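Local coordinates for putative capsular polysaccharide biosynthesis protein (Streptococcus pneumoniae serotype 4, PDB 6EWJ) that probably uses pyridoxal phosphate to transfer an amino group to a sugar intermediate of teichoic acid biosynthesis, at residues A[118-121]-A[122-125]. Sequence-based numbering, arbitrary orientation.
Sequences YDLL and EQAI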
loop_
_atom_site.group_PDB
_atom_site.type_symbol
_atom_site.label_atom_id
_atom_site.label_comp_id
_atom_site.label_asym_id
_atom_site.label_seq_id
_atom_site.Cartn_x
_atom_site.Cartn_y
_atom_site.Cartn_z
ATOM N N TYR A 118 14.644 -29.104 9.636
ATOM C CA TYR A 118 13.395 -29.197 10.408
ATOM C C TYR A 118 13.617 -29.679 11.815
ATOM O O TYR A 118 12.718 -29.558 12.632
ATOM C CB TYR A 118 12.330 -30.045 9.646
ATOM C CG TYR A 118 11.910 -29.358 8.385
ATOM C CD1 TYR A 118 11.172 -28.178 8.444
ATOM C CD2 TYR A 118 12.312 -29.799 7.139
ATOM C CE1 TYR A 118 10.781 -27.503 7.315
ATOM C CE2 TYR A 118 11.940 -29.103 5.984
ATOM C CZ TYR A 118 11.175 -27.919 6.094
ATOM O OH TYR A 118 10.774 -27.166 4.981
ATOM N N ASP A 119 14.795 -30.263 12.066
ATOM C CA ASP A 119 15.206 -30.618 13.412
ATOM C C ASP A 119 15.528 -29.336 14.146
ATOM O O ASP A 119 15.073 -29.148 15.276
ATOM C CB ASP A 119 16.444 -31.522 13.410
ATOM C CG ASP A 119 16.181 -32.872 12.746
ATOM O OD1 ASP A 119 15.087 -33.452 12.969
ATOM O OD2 ASP A 119 17.089 -33.381 12.048
ATOM N N LEU A 120 16.313 -28.476 13.499
ATOM C CA LEU A 120 16.632 -27.176 14.092
ATOM C C LEU A 120 15.366 -26.314 14.240
ATOM O O LEU A 120 15.253 -25.560 15.188
ATOM C CB LEU A 120 17.694 -26.452 13.276
ATOM C CG LEU A 120 19.125 -27.029 13.268
ATOM C CD1 LEU A 120 19.996 -26.190 12.353
ATOM C CD2 LEU A 120 19.745 -27.097 14.660
ATOM N N LEU A 121 14.412 -26.464 13.314
ATOM C CA LEU A 121 13.084 -25.812 13.453
ATOM C C LEU A 121 12.352 -26.241 14.718
ATOM O O LEU A 121 11.904 -25.398 15.504
ATOM C CB LEU A 121 12.216 -26.129 12.253
ATOM C CG LEU A 121 10.747 -25.656 12.268
ATOM C CD1 LEU A 121 10.714 -24.181 12.470
ATOM C CD2 LEU A 121 10.017 -25.991 11.014
ATOM N N GLU A 122 12.284 -27.565 14.942
ATOM C CA GLU A 122 11.752 -28.104 16.207
ATOM C C GLU A 122 12.416 -27.466 17.435
ATOM O O GLU A 122 11.730 -27.036 18.374
ATOM C CB GLU A 122 11.924 -29.641 16.299
ATOM C CG GLU A 122 10.903 -30.412 15.508
ATOM C CD GLU A 122 11.104 -31.907 15.578
ATOM O OE1 GLU A 122 11.839 -32.392 16.454
ATOM O OE2 GLU A 122 10.506 -32.625 14.763
ATOM N N GLN A 123 13.747 -27.414 17.419
ATOM C CA GLN A 123 14.512 -26.825 18.534
ATOM C C GLN A 123 14.215 -25.343 18.777
ATOM O O GLN A 123 14.212 -24.912 19.906
ATOM C CB GLN A 123 16.004 -26.947 18.294
ATOM C CG GLN A 123 16.543 -28.354 18.323
ATOM C CD GLN A 123 18.024 -28.395 17.985
ATOM O OE1 GLN A 123 18.762 -27.416 18.218
ATOM N NE2 GLN A 123 18.482 -29.532 17.452
ATOM N N ALA A 124 13.975 -24.594 17.705
ATOM C CA ALA A 124 13.695 -23.159 17.796
ATOM C C ALA A 124 12.298 -22.824 18.330
ATOM O O ALA A 124 12.054 -21.673 18.733
ATOM C CB ALA A 124 13.885 -22.502 16.441
ATOM N N ILE A 125 11.406 -23.803 18.373
ATOM C CA ILE A 125 10.041 -23.594 18.891
ATOM C C ILE A 125 10.020 -23.381 20.413
ATOM O O ILE A 125 10.636 -24.117 21.167
ATOM C CB ILE A 125 9.079 -24.748 18.447
ATOM C CG1 ILE A 125 8.753 -24.582 16.970
ATOM C CG2 ILE A 125 7.791 -24.780 19.260
ATOM C CD1 ILE A 125 8.079 -25.769 16.316
#
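Tyr118 starts the first turn of a short helix: its carbonyl O takes the backbone N-H of Glu122 at 3.1 Å. The same oxygen lies against the side chain of Glu122, whose CG sits 3.5 Å from it. That chain runs extended beyond CG, and because CG lies beside the backbone N (chi1 -79°), it heads back toward the start of the helix. There Arg146, from helix 144-153, forms salt bridges with both Glu122 OE2 and Asp119 OD1; the two carboxylates, one turn apart, share a cation that probably offsets their mutual repulsion. Asp119 O accepts the N-H of Gln123, and Gln123 CG rests 3.5 Å from that oxygen.

Helix 118-124 lies between strands 103-107 and 129-132 in sequence and packs on the large mixed sheet of this aminotransferase family, which has the pyridoxal-phosphate-dependent transferase fold; the annotated cofactor residues are remote from it. CD2 of Leu120 meets the side-chain amide of Gln123, 3.7 Å from OE1 and slightly farther from NE2, a van der Waals contact between side chains that cross at a slant. Leu120 O accepts Ala124 N at 3.0 Å, and the methyl of Ala124 packs on Val105 and Val107 of strand 103-107.

Leu121, with CG anti to the backbone N (chi1 174°), brings CD2 to the edge of the Tyr118 ring, in its plane, while its side chain reaches Ile84 and Leu147. Its carbonyl O receives weak bonds from Ala124 N and Ile125 N as the helix gives way to loop, and Ile125 CG1 lies 3.6 Å from that oxygen.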